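Side-chain contacts in orotidine 5'-phosphate decarboxylase (Sulfolobus solfataricus, PDB 4DBD), which probably catalyses the decarboxylation of orotidine 5'-monophosphate to UMP, the second of the two steps from orotate to UMP in de novo pyrimidine synthesis: residues A84-G89 against N129-I134; V6-D11 against Q17-M22; S71-L76 against R99-N104; D147-Y152 against I161-M166; I29-P34 against E46-L51. All coordinates share one frame; numbering follows the deposited sequence.

Contact 1. Residues A84-G89 against N129-I134; sequences AHSFIG and NVIREI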
# COMPACT_ATOMS: atom_id res chain seq x y z
N ALA A 84 -6.69 4.05 3.85
CA ALA A 84 -6.61 2.64 3.48
C ALA A 84 -7.51 2.37 2.30
O ALA A 84 -8.45 3.12 2.04
CB ALA A 84 -7.02 1.76 4.66
N HIS A 85 -7.23 1.28 1.57
CA HIS A 85 -8.08 0.88 0.45
C HIS A 85 -9.32 0.15 0.93
O HIS A 85 -9.23 -0.71 1.79
CB HIS A 85 -7.31 -0.03 -0.51
CG HIS A 85 -6.60 0.70 -1.59
ND1 HIS A 85 -7.26 1.29 -2.65
CD2 HIS A 85 -5.28 0.95 -1.78
CE1 HIS A 85 -6.37 1.87 -3.44
NE2 HIS A 85 -5.17 1.68 -2.94
N SER A 86 -10.47 0.48 0.35
CA SER A 86 -11.69 -0.27 0.62
C SER A 86 -11.65 -1.69 0.07
O SER A 86 -12.20 -2.61 0.67
CB SER A 86 -12.91 0.42 -0.02
OG SER A 86 -13.12 1.71 0.52
N PHE A 87 -10.99 -1.88 -1.08
CA PHE A 87 -11.11 -3.15 -1.81
C PHE A 87 -10.59 -4.37 -1.04
O PHE A 87 -10.95 -5.51 -1.34
CB PHE A 87 -10.50 -3.07 -3.22
CG PHE A 87 -9.00 -3.13 -3.25
CD1 PHE A 87 -8.33 -4.35 -3.23
CD2 PHE A 87 -8.25 -1.97 -3.36
CE1 PHE A 87 -6.94 -4.40 -3.27
CE2 PHE A 87 -6.87 -2.02 -3.40
CZ PHE A 87 -6.21 -3.23 -3.36
N ILE A 88 -9.77 -4.12 -0.02
CA ILE A 88 -9.24 -5.22 0.79
C ILE A 88 -10.28 -5.89 1.69
O ILE A 88 -10.07 -7.00 2.17
CB ILE A 88 -8.05 -4.78 1.65
CG1 ILE A 88 -8.47 -3.72 2.65
CG2 ILE A 88 -6.91 -4.26 0.76
CD1 ILE A 88 -7.28 -3.10 3.37
N GLY A 89 -11.39 -5.19 1.93
CA GLY A 89 -12.49 -5.80 2.65
C GLY A 89 -12.40 -5.67 4.15
O GLY A 89 -11.46 -5.08 4.70
N ASN A 129 -20.45 -1.05 0.08
CA ASN A 129 -20.78 -1.91 1.22
C ASN A 129 -19.67 -1.96 2.27
O ASN A 129 -19.94 -1.90 3.46
CB ASN A 129 -21.11 -3.32 0.75
CG ASN A 129 -22.45 -3.38 0.08
OD1 ASN A 129 -23.26 -2.47 0.23
ND2 ASN A 129 -22.70 -4.46 -0.66
N VAL A 130 -18.43 -2.10 1.82
CA VAL A 130 -17.31 -2.03 2.75
C VAL A 130 -17.35 -0.72 3.51
O VAL A 130 -17.18 -0.69 4.74
CB VAL A 130 -15.97 -2.20 2.02
CG1 VAL A 130 -14.83 -1.92 2.95
CG2 VAL A 130 -15.87 -3.60 1.44
N ILE A 131 -17.56 0.39 2.80
CA ILE A 131 -17.58 1.69 3.45
C ILE A 131 -18.73 1.78 4.46
O ILE A 131 -18.57 2.31 5.56
CB ILE A 131 -17.65 2.84 2.42
CG1 ILE A 131 -16.35 2.89 1.63
CG2 ILE A 131 -17.92 4.17 3.11
CD1 ILE A 131 -16.41 3.75 0.36
N ARG A 132 -19.89 1.25 4.09
CA ARG A 132 -21.02 1.22 5.01
C ARG A 132 -20.77 0.42 6.30
O ARG A 132 -21.16 0.86 7.38
CB ARG A 132 -22.27 0.70 4.30
CG ARG A 132 -22.78 1.64 3.24
CD ARG A 132 -23.77 0.94 2.33
NE ARG A 132 -24.29 1.84 1.32
CZ ARG A 132 -24.45 1.51 0.04
NH1 ARG A 132 -24.14 0.29 -0.38
NH2 ARG A 132 -24.92 2.40 -0.82
N GLU A 133 -20.12 -0.73 6.18
CA GLU A 133 -19.80 -1.53 7.37
C GLU A 133 -18.80 -0.84 8.29
O GLU A 133 -18.96 -0.85 9.51
CB GLU A 133 -19.26 -2.91 6.98
CG GLU A 133 -20.30 -3.88 6.47
CD GLU A 133 -19.70 -5.24 6.16
OE1 GLU A 133 -18.56 -5.50 6.59
OE2 GLU A 133 -20.37 -6.04 5.47
N ILE A 134 -17.77 -0.25 7.70
CA ILE A 134 -16.66 0.32 8.46
C ILE A 134 -16.98 1.69 9.02
O ILE A 134 -16.58 2.03 10.13
CB ILE A 134 -15.38 0.39 7.59
CG1 ILE A 134 -14.87 -1.02 7.29
CG2 ILE A 134 -14.29 1.22 8.28
CD1 ILE A 134 -14.23 -1.72 8.49
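V130 points its isopropyl group at the backbone of S86: CG1 lies 3.5 Å and CG2 3.9 Å from S86 O. The valine thus meets mainly a carbonyl oxygen, with S86 CB a little further off. CG1 is anti to the backbone N (chi1 171°); CG2, anti to the carbonyl carbon, lies beside that N and from there passes G89 CA at 4.2 Å. V130 thus covers the turn from S86 to G89. The carbonyl it covers is already engaged, since G89 N donates to S86 O at 3.0 Å and closes a type I beta turn. Beside this, the hydroxyl of S86 comes alongside the long branch of I131, with OG 3.6 Å from I131 CG1 and 3.9 Å from I131 CD1. That oxygen is not stranded among methyl and methylene groups, because it is hydrogen-bonded to V111 O on the adjoining strand. G89 is the N-cap of helix 90-103, while H85 and I88 bond to A63 and H116 of the second subunit. The arrangement belongs to a strand-to-helix connection of a TIM barrel, here a turn leaving strand 81-85 and covered by the outer helix 124-134.

Contact 2. Residues V6-D11 against Q17-M22; sequences VILAMD and QVLKEM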
# COMPACT_ATOMS: atom_id res chain seq x y z
N VAL A 6 -7.83 22.92 0.45
CA VAL A 6 -6.73 22.16 -0.14
C VAL A 6 -5.98 21.29 0.86
O VAL A 6 -5.63 21.73 1.95
CB VAL A 6 -5.70 23.07 -0.84
CG1 VAL A 6 -4.49 22.27 -1.28
CG2 VAL A 6 -6.33 23.80 -2.02
N ILE A 7 -5.75 20.04 0.47
CA ILE A 7 -4.86 19.16 1.23
C ILE A 7 -3.60 18.98 0.39
O ILE A 7 -3.67 18.48 -0.74
CB ILE A 7 -5.51 17.78 1.51
CG1 ILE A 7 -6.68 17.91 2.48
CG2 ILE A 7 -4.46 16.81 2.07
CD1 ILE A 7 -7.58 16.70 2.55
N LEU A 8 -2.46 19.40 0.92
CA LEU A 8 -1.21 19.26 0.19
C LEU A 8 -0.76 17.81 0.15
O LEU A 8 -0.60 17.18 1.20
CB LEU A 8 -0.09 20.11 0.81
CG LEU A 8 1.31 19.93 0.21
CD1 LEU A 8 1.32 20.32 -1.28
CD2 LEU A 8 2.37 20.72 0.98
N ALA A 9 -0.54 17.28 -1.05
CA ALA A 9 0.02 15.94 -1.15
C ALA A 9 1.52 16.09 -1.18
O ALA A 9 2.11 16.36 -2.23
CB ALA A 9 -0.48 15.22 -2.40
N MET A 10 2.14 15.97 -0.01
CA MET A 10 3.58 16.16 0.06
C MET A 10 4.30 14.87 -0.28
O MET A 10 4.67 14.10 0.60
CB MET A 10 4.01 16.70 1.42
CG MET A 10 5.46 17.14 1.43
SD MET A 10 5.80 18.38 2.70
CE MET A 10 5.44 17.42 4.18
N ASP A 11 4.50 14.66 -1.57
CA ASP A 11 5.19 13.47 -2.07
C ASP A 11 6.62 13.83 -2.49
O ASP A 11 7.39 12.96 -2.92
CB ASP A 11 4.42 12.89 -3.26
CG ASP A 11 3.05 12.39 -2.86
OD1 ASP A 11 2.95 11.67 -1.83
OD2 ASP A 11 2.07 12.71 -3.57
N GLN A 17 9.99 26.11 6.64
CA GLN A 17 9.53 27.50 6.56
C GLN A 17 8.35 27.65 5.60
O GLN A 17 7.37 28.34 5.91
CB GLN A 17 10.68 28.44 6.19
CG GLN A 17 11.86 28.35 7.14
CD GLN A 17 11.45 28.53 8.60
OE1 GLN A 17 10.60 29.36 8.92
NE2 GLN A 17 12.07 27.75 9.49
N VAL A 18 8.44 27.00 4.44
CA VAL A 18 7.34 26.99 3.47
C VAL A 18 6.05 26.45 4.08
O VAL A 18 4.98 27.05 3.95
CB VAL A 18 7.70 26.15 2.22
CG1 VAL A 18 6.48 25.91 1.34
CG2 VAL A 18 8.82 26.81 1.43
N LEU A 19 6.16 25.30 4.75
CA LEU A 19 4.98 24.68 5.34
C LEU A 19 4.32 25.58 6.39
O LEU A 19 3.11 25.56 6.55
CB LEU A 19 5.34 23.30 5.93
CG LEU A 19 5.91 22.32 4.89
CD1 LEU A 19 6.42 21.04 5.54
CD2 LEU A 19 4.87 22.01 3.83
N LYS A 20 5.12 26.38 7.09
CA LYS A 20 4.58 27.26 8.13
C LYS A 20 3.69 28.37 7.57
O LYS A 20 2.73 28.79 8.22
CB LYS A 20 5.69 27.83 9.02
CG LYS A 20 6.31 26.80 9.95
CD LYS A 20 5.28 26.21 10.90
CE LYS A 20 4.75 27.25 11.88
NZ LYS A 20 3.78 26.68 12.86
N GLU A 21 3.99 28.85 6.36
CA GLU A 21 3.12 29.81 5.69
C GLU A 21 1.87 29.13 5.18
O GLU A 21 0.77 29.69 5.25
CB GLU A 21 3.84 30.49 4.52
CG GLU A 21 4.81 31.59 4.94
CD GLU A 21 4.17 32.63 5.84
OE1 GLU A 21 3.28 33.38 5.37
OE2 GLU A 21 4.55 32.71 7.03
N MET A 22 2.04 27.92 4.65
CA MET A 22 0.92 27.17 4.11
C MET A 22 -0.04 26.74 5.21
O MET A 22 -1.23 26.60 4.98
CB MET A 22 1.42 25.94 3.36
CG MET A 22 2.35 26.25 2.20
SD MET A 22 2.64 24.75 1.24
CE MET A 22 3.12 25.45 -0.34
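L8 and M10 both swing CG away from the backbone N (chi1 174° and -170°), which sends their side chains out from strand 6-10 to the helix that carries L19 and M22. M10 then bends at its last torsion, and this brings both SD and CE to the leucine. L19 and M10 meet tip to tip: SD of M10 is 3.9 Å from L19 CD1 and equally 3.9 Å from L19 CD2, so the sulfur faces the fork of the leucine. CE of M10 adds a contact of 4.0 Å to L19 CD1. L8 crosses both helix residues at about a right angle; its CD2 is 4.0 Å from L19 CD2 and 4.0 Å from M22 SD. Cutting L19 back to an alanine would probably open a gap between M10 SD and L8 CD2, leaving the thioether less firmly held. Strand and helix segment run nearly antiparallel, at 165°, as expected for the first beta-alpha step of the barrel, and L200 and I190 border the contact at M22. No hydrogen bond crosses between the two segments, and all four meeting side chains are buried. Cohesion here therefore rests on dispersion and shape, with two thioether sulfurs serving as apolar surface.

Contact 3. Residues S71-L76 against R99-N104; sequences SIVERL and RYLDAN
Y100 comes alongside V73 and past E74. CG2 of V73 lies 3.5 Å from Y100 CE2 and 3.7 Å from Y100 CD2, approaching the ring obliquely as the side chains slide past each other in opposite directions. At the end of the ring, Y100 OH sits 3.1 Å from E74 CB, a close approach to the root of the glutamate rather than to its carboxylate. Glutamate and tyrosine cross at about a right angle. L101 reaches the valine with CD2, 4.1 Å from V73 CG2.

A second layer bears on these groups. CG of Y100 is anti to the backbone N (chi1 178°), which carries the ring out from helix 90-103 to V73 and E74. N104 lays its amide nitrogen over one ring face, 3.2 Å above the plane and offset toward the rim of the ring, and that ND2 donates an almost straight bond to Y100 O (2.8 Å, 174°). Inward, V73 and L101 both touch F82 of strand 81-85, and the contact joins two successive outer helices of the TIM barrel, 66-73 and 90-103. A serine here, lacking the ring, would probably open a gap beside V73 CG2 and leave the N104 amide without the face it lies over. The chemistry is mixed: apolar contact at the valine, and on the more exposed side, at E74, a phenol oxygen meeting carbon, with no hydrogen bond between the segments.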
# COMPACT_ATOMS: atom_id res chain seq x y z
N SER A 71 0.54 -2.79 12.41
CA SER A 71 1.99 -2.68 12.65
C SER A 71 2.58 -1.47 11.94
O SER A 71 3.56 -0.87 12.40
CB SER A 71 2.70 -3.95 12.18
OG SER A 71 2.32 -5.06 12.99
N ILE A 72 1.99 -1.11 10.81
CA ILE A 72 2.40 0.08 10.08
C ILE A 72 1.98 1.36 10.79
O ILE A 72 2.82 2.23 11.05
CB ILE A 72 1.81 0.05 8.66
CG1 ILE A 72 2.43 -1.09 7.86
CG2 ILE A 72 2.04 1.39 7.96
CD1 ILE A 72 1.74 -1.38 6.53
N VAL A 73 0.69 1.49 11.12
CA VAL A 73 0.21 2.77 11.62
C VAL A 73 0.68 3.08 13.04
O VAL A 73 0.73 4.24 13.43
CB VAL A 73 -1.34 2.91 11.55
CG1 VAL A 73 -1.85 2.73 10.09
CG2 VAL A 73 -2.01 1.96 12.50
N GLU A 74 1.02 2.06 13.82
CA GLU A 74 1.47 2.36 15.18
C GLU A 74 2.84 3.05 15.18
O GLU A 74 3.21 3.69 16.16
CB GLU A 74 1.44 1.12 16.09
CG GLU A 74 2.54 0.12 15.85
CD GLU A 74 2.30 -1.20 16.58
OE1 GLU A 74 1.30 -1.31 17.33
OE2 GLU A 74 3.11 -2.14 16.39
N ARG A 75 3.56 2.95 14.06
CA ARG A 75 4.83 3.64 13.88
C ARG A 75 4.66 5.02 13.25
O ARG A 75 5.65 5.66 12.87
CB ARG A 75 5.78 2.80 13.01
CG ARG A 75 6.46 1.62 13.72
CD ARG A 75 5.49 0.52 14.08
NE ARG A 75 5.98 -0.79 13.64
CZ ARG A 75 5.54 -1.96 14.11
NH1 ARG A 75 4.60 -2.00 15.04
NH2 ARG A 75 6.05 -3.09 13.64
N LEU A 76 3.42 5.48 13.14
CA LEU A 76 3.11 6.75 12.49
C LEU A 76 2.16 7.61 13.32
O LEU A 76 1.30 8.31 12.78
CB LEU A 76 2.51 6.49 11.09
CG LEU A 76 3.30 5.57 10.17
CD1 LEU A 76 2.39 4.95 9.10
CD2 LEU A 76 4.48 6.29 9.52
N ARG A 99 -10.80 -0.83 14.62
CA ARG A 99 -10.78 -0.97 16.07
C ARG A 99 -9.53 -0.29 16.63
O ARG A 99 -9.58 0.41 17.65
CB ARG A 99 -10.80 -2.45 16.50
CG ARG A 99 -11.86 -3.32 15.82
CD ARG A 99 -13.24 -3.24 16.48
NE ARG A 99 -13.90 -1.97 16.23
CZ ARG A 99 -14.44 -1.62 15.06
NH1 ARG A 99 -14.37 -2.44 14.02
NH2 ARG A 99 -15.02 -0.43 14.94
N TYR A 100 -8.40 -0.52 15.98
CA TYR A 100 -7.14 0.05 16.43
C TYR A 100 -7.13 1.57 16.38
O TYR A 100 -6.72 2.24 17.33
CB TYR A 100 -5.96 -0.49 15.63
CG TYR A 100 -4.68 0.14 16.09
CD1 TYR A 100 -4.00 -0.36 17.18
CD2 TYR A 100 -4.17 1.28 15.46
CE1 TYR A 100 -2.83 0.23 17.63
CE2 TYR A 100 -2.99 1.88 15.90
CZ TYR A 100 -2.33 1.35 16.99
OH TYR A 100 -1.17 1.93 17.45
N LEU A 101 -7.57 2.12 15.25
CA LEU A 101 -7.52 3.57 15.07
C LEU A 101 -8.48 4.24 16.05
O LEU A 101 -8.15 5.28 16.63
CB LEU A 101 -7.85 3.95 13.61
CG LEU A 101 -6.82 3.49 12.57
CD1 LEU A 101 -7.30 3.77 11.12
CD2 LEU A 101 -5.45 4.09 12.79
N ASP A 102 -9.66 3.63 16.25
CA ASP A 102 -10.64 4.14 17.20
C ASP A 102 -10.03 4.25 18.61
O ASP A 102 -10.19 5.27 19.28
CB ASP A 102 -11.88 3.24 17.26
CG ASP A 102 -12.83 3.48 16.10
OD1 ASP A 102 -12.66 4.50 15.39
OD2 ASP A 102 -13.76 2.66 15.91
N ALA A 103 -9.35 3.19 19.04
CA ALA A 103 -8.74 3.14 20.38
C ALA A 103 -7.62 4.15 20.54
O ALA A 103 -7.32 4.57 21.65
CB ALA A 103 -8.21 1.75 20.67
N ASN A 104 -6.99 4.51 19.43
CA ASN A 104 -5.88 5.44 19.44
C ASN A 104 -6.24 6.85 18.92
O ASN A 104 -5.34 7.66 18.63
CB ASN A 104 -4.68 4.85 18.67
CG ASN A 104 -4.04 3.66 19.39
OD1 ASN A 104 -3.06 3.82 20.13
ND2 ASN A 104 -4.59 2.46 19.17

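Contact 4. Residues D147-Y152 against I161-M166; sequences DHITQY and IVSPGM. With SO4 (sulfate ion), chain C.
A hydroxyl set against a methyl group marks the contact of S163 with I149: S163 OG is 3.5 Å from I149 CD1 and 4.0 Å from I149 CG1. The oxygen keeps a proper partner nonetheless, hydrogen-bonding to V141 O on the neighbouring strand. I149 gets there because CG1 lies beside its backbone N (chi1 -64°), and the chain then runs on extended to its terminal methyl. From the strand, I161 CD1 reaches up to the helix backbone, 3.9 Å from Y152 C and 4.0 Å from Y152 O, and also meets Y152 CB at 4.2 Å. The segments are nearly antiparallel, with their axes 10.2 Å apart and inclined at 171°, as in the second half of a beta-alpha-beta unit of the TIM barrel; the strand leads into P164, G165 and M166, predicted to bind substrate. On the same helix, H148 NE2 donates at its ring edge to SO4 O3 of a sulfate ion, probably from the crystallisation liquor (3.0 Å, 158°); T121 OG1 is a second hydrogen-bond partner, and the nearby anion could favour the protonated imidazole. Across the interface itself, methyl groups rest on backbone and hydroxyl, while the serine oxygen is satisfied within the sheet.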
# COMPACT_ATOMS: atom_id res chain seq x y z
N ASP A 147 -18.58 12.55 -11.72
CA ASP A 147 -19.87 11.87 -11.54
C ASP A 147 -19.87 11.07 -10.25
O ASP A 147 -20.84 11.08 -9.49
CB ASP A 147 -20.16 10.93 -12.71
CG ASP A 147 -20.54 11.67 -13.98
OD1 ASP A 147 -19.92 12.72 -14.26
OD2 ASP A 147 -21.47 11.21 -14.69
N HIS A 148 -18.77 10.37 -10.01
CA HIS A 148 -18.68 9.51 -8.82
C HIS A 148 -18.64 10.33 -7.53
O HIS A 148 -19.17 9.91 -6.50
CB HIS A 148 -17.48 8.57 -8.92
CG HIS A 148 -17.58 7.58 -10.04
ND1 HIS A 148 -18.40 6.48 -9.98
CD2 HIS A 148 -16.96 7.52 -11.24
CE1 HIS A 148 -18.28 5.78 -11.09
NE2 HIS A 148 -17.41 6.39 -11.88
N ILE A 149 -18.02 11.51 -7.59
CA ILE A 149 -18.00 12.40 -6.43
C ILE A 149 -19.41 12.79 -6.03
O ILE A 149 -19.78 12.72 -4.86
CB ILE A 149 -17.18 13.68 -6.72
CG1 ILE A 149 -15.72 13.33 -6.96
CG2 ILE A 149 -17.30 14.68 -5.58
CD1 ILE A 149 -14.84 14.54 -7.30
N THR A 150 -20.21 13.21 -7.01
CA THR A 150 -21.57 13.65 -6.68
C THR A 150 -22.38 12.48 -6.11
O THR A 150 -23.09 12.63 -5.11
CB THR A 150 -22.28 14.23 -7.90
OG1 THR A 150 -21.42 15.19 -8.53
CG2 THR A 150 -23.57 14.90 -7.47
N GLN A 151 -22.25 11.32 -6.74
CA GLN A 151 -22.96 10.12 -6.31
C GLN A 151 -22.50 9.64 -4.94
O GLN A 151 -23.32 9.29 -4.11
CB GLN A 151 -22.79 9.01 -7.36
CG GLN A 151 -23.53 9.34 -8.65
CD GLN A 151 -22.90 8.71 -9.88
OE1 GLN A 151 -22.04 7.83 -9.77
NE2 GLN A 151 -23.33 9.16 -11.06
N TYR A 152 -21.20 9.64 -4.69
CA TYR A 152 -20.75 9.32 -3.34
C TYR A 152 -21.25 10.34 -2.32
O TYR A 152 -21.58 9.98 -1.19
CB TYR A 152 -19.23 9.12 -3.26
CG TYR A 152 -18.82 7.70 -3.58
CD1 TYR A 152 -18.69 7.27 -4.89
CD2 TYR A 152 -18.62 6.77 -2.56
CE1 TYR A 152 -18.33 5.97 -5.18
CE2 TYR A 152 -18.27 5.46 -2.85
CZ TYR A 152 -18.12 5.07 -4.16
OH TYR A 152 -17.78 3.77 -4.46
N ILE A 161 -15.43 13.90 2.16
CA ILE A 161 -14.99 13.43 0.86
C ILE A 161 -13.76 14.22 0.44
O ILE A 161 -13.78 15.45 0.44
CB ILE A 161 -16.13 13.53 -0.19
CG1 ILE A 161 -17.30 12.63 0.24
CG2 ILE A 161 -15.63 13.18 -1.59
CD1 ILE A 161 -18.42 12.48 -0.79
N VAL A 162 -12.69 13.51 0.12
CA VAL A 162 -11.44 14.15 -0.29
C VAL A 162 -11.10 13.64 -1.69
O VAL A 162 -11.33 12.46 -2.01
CB VAL A 162 -10.28 13.86 0.69
CG1 VAL A 162 -10.58 14.49 2.05
CG2 VAL A 162 -10.02 12.36 0.80
N SER A 163 -10.61 14.55 -2.53
CA SER A 163 -10.48 14.25 -3.95
C SER A 163 -9.14 14.66 -4.52
O SER A 163 -8.87 15.85 -4.68
CB SER A 163 -11.58 14.95 -4.75
OG SER A 163 -12.86 14.44 -4.42
N PRO A 164 -8.30 13.67 -4.84
CA PRO A 164 -7.01 13.93 -5.47
C PRO A 164 -7.18 13.99 -6.98
O PRO A 164 -8.32 13.95 -7.45
CB PRO A 164 -6.17 12.71 -5.06
CG PRO A 164 -7.17 11.61 -4.87
CD PRO A 164 -8.51 12.25 -4.53
N GLY A 165 -6.09 14.10 -7.72
CA GLY A 165 -6.16 14.17 -9.16
C GLY A 165 -6.43 15.56 -9.71
O GLY A 165 -6.75 15.69 -10.89
N MET A 166 -6.32 16.58 -8.87
CA MET A 166 -6.46 17.97 -9.32
C MET A 166 -5.12 18.51 -9.80
O MET A 166 -4.08 18.30 -9.15
CB MET A 166 -7.03 18.87 -8.22
CG MET A 166 -8.22 18.30 -7.46
SD MET A 166 -9.48 17.59 -8.53
CE MET A 166 -10.30 19.04 -9.21
S SO4 C . -15.90 5.38 -15.26
O1 SO4 C . -15.69 6.79 -14.92
O2 SO4 C . -14.63 4.67 -15.17
O3 SO4 C . -16.87 4.80 -14.32
O4 SO4 C . -16.42 5.27 -16.62

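Contact 5. Residues I29-P34 against E46-L51; sequences IKVGLP and ELLIGL
V31 and L48 meet tip to tip at the tightest point of this contact, with V31 CG2 only 3.5 Å from L48 CD1, closer than carbon atoms usually lie. The second leucine methyl stands further back, L48 CD2 being 4.2 Å from that same V31 CG2, so the valine methyl leans to one prong of the fork rather than between the two. CG2 is directed at the helix because it lies beside the backbone N of V31, the other methyl being anti to that nitrogen (chi1 179°). A second close pair forms where I29 crosses L51 at about a right angle, and the methyls I29 CD1 and L51 CD1 come to 3.6 Å. These four residues are buried, and I56 and F78 also pack on L48, while Y16 and L19 pack on L51.

The geometry is that of a TIM-barrel strand, 28-32, whose outward side chains are covered by segment 46-51 once the chain has passed through helix 33-39, before it returns as strand 55-62. The intervening K30 turns the other way, into the barrel, where its NZ makes a salt bridge with D59, a predicted active-site residue; K30 itself is a predicted substrate-binding residue.

Between the two tight pairs the packing is slacker: I29 CG2 approaches L48 CD2 to no less than 4.4 Å. On the outer side of segment 46-51, E46 and I49 turn to solvent, E46 OE1 pairing there with K43 NZ, while the weak bond of G50 O with K20 NZ runs to helix 16-22.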
# COMPACT_ATOMS: atom_id res chain seq x y z
N ILE A 29 -2.36 18.24 5.29
CA ILE A 29 -1.20 17.82 4.54
C ILE A 29 -1.25 16.30 4.50
O ILE A 29 -1.45 15.65 5.54
CB ILE A 29 0.09 18.25 5.25
CG1 ILE A 29 0.21 19.77 5.22
CG2 ILE A 29 1.29 17.58 4.61
CD1 ILE A 29 1.26 20.32 6.16
N LYS A 30 -1.08 15.74 3.31
CA LYS A 30 -1.13 14.29 3.13
C LYS A 30 0.29 13.78 2.85
O LYS A 30 0.90 14.11 1.83
CB LYS A 30 -2.09 13.91 1.99
CG LYS A 30 -2.29 12.40 1.83
CD LYS A 30 -3.28 12.07 0.70
CE LYS A 30 -2.66 12.21 -0.68
NZ LYS A 30 -1.68 11.14 -0.99
N VAL A 31 0.80 12.97 3.77
CA VAL A 31 2.16 12.47 3.72
C VAL A 31 2.19 11.07 3.10
O VAL A 31 1.49 10.18 3.56
CB VAL A 31 2.74 12.36 5.15
CG1 VAL A 31 4.14 11.82 5.11
CG2 VAL A 31 2.69 13.72 5.85
N GLY A 32 3.01 10.88 2.06
CA GLY A 32 3.06 9.62 1.36
C GLY A 32 4.34 8.83 1.55
O GLY A 32 5.27 9.28 2.23
N LEU A 33 4.39 7.64 0.96
CA LEU A 33 5.61 6.83 1.00
C LEU A 33 6.79 7.48 0.29
O LEU A 33 7.94 7.35 0.73
CB LEU A 33 5.35 5.43 0.42
CG LEU A 33 5.02 4.36 1.46
CD1 LEU A 33 4.39 3.15 0.79
CD2 LEU A 33 6.28 3.97 2.24
N PRO A 34 6.54 8.19 -0.82
CA PRO A 34 7.70 8.81 -1.48
C PRO A 34 8.47 9.75 -0.55
O PRO A 34 9.71 9.79 -0.61
CB PRO A 34 7.07 9.61 -2.61
CG PRO A 34 5.80 8.83 -2.94
CD PRO A 34 5.30 8.36 -1.61
N GLU A 46 10.03 15.04 12.21
CA GLU A 46 10.52 16.37 12.56
C GLU A 46 9.87 17.45 11.69
O GLU A 46 9.45 18.50 12.18
CB GLU A 46 12.04 16.43 12.39
CG GLU A 46 12.63 17.79 12.71
CD GLU A 46 14.14 17.78 12.70
OE1 GLU A 46 14.74 16.72 12.44
OE2 GLU A 46 14.74 18.85 12.96
N LEU A 47 9.78 17.19 10.40
CA LEU A 47 9.22 18.14 9.46
C LEU A 47 7.79 18.56 9.82
O LEU A 47 7.39 19.70 9.59
CB LEU A 47 9.25 17.55 8.04
CG LEU A 47 8.91 18.52 6.89
CD1 LEU A 47 9.81 19.74 6.92
CD2 LEU A 47 9.00 17.81 5.54
N LEU A 48 7.03 17.63 10.39
CA LEU A 48 5.60 17.84 10.61
C LEU A 48 5.21 18.38 11.98
O LEU A 48 4.04 18.63 12.25
CB LEU A 48 4.84 16.54 10.35
CG LEU A 48 4.82 16.10 8.89
CD1 LEU A 48 4.35 14.67 8.77
CD2 LEU A 48 3.93 17.03 8.07
N ILE A 49 6.20 18.57 12.85
CA ILE A 49 5.94 18.82 14.26
C ILE A 49 5.15 20.09 14.61
O ILE A 49 4.09 20.01 15.23
CB ILE A 49 7.23 18.76 15.09
CG1 ILE A 49 7.56 17.30 15.42
CG2 ILE A 49 7.08 19.56 16.38
CD1 ILE A 49 8.89 17.11 16.14
N GLY A 50 5.65 21.26 14.21
CA GLY A 50 5.03 22.51 14.62
C GLY A 50 3.79 22.92 13.84
O GLY A 50 3.07 23.83 14.25
N LEU A 51 3.52 22.23 12.74
CA LEU A 51 2.50 22.66 11.78
C LEU A 51 1.08 22.68 12.34
O LEU A 51 0.58 21.66 12.82
CB LEU A 51 2.56 21.79 10.53
CG LEU A 51 3.93 21.66 9.87
CD1 LEU A 51 3.84 20.82 8.60
CD2 LEU A 51 4.53 23.03 9.57

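From the N terminus, contact 2 closes the short loop between strand 6-10 and helix 16-22, and contact 5 then closes the longer excursion from strand 28-32 through two helices. These two lie side by side, their strands joined by probable hydrogen bonds between L8 and K30 and between M10 and K30. Contacts 3 and 1 come next and cross: 71-76, 84-89, 99-104 and 129-134 alternate along the chain, linking successive helices and strand 81-85, and both touch the second subunit. Contact 4 follows in series, packing on contact 1 through I131 and Y152. Inside the barrel, I7 of contact 2 meets V162 of contact 4. No contact nests within another.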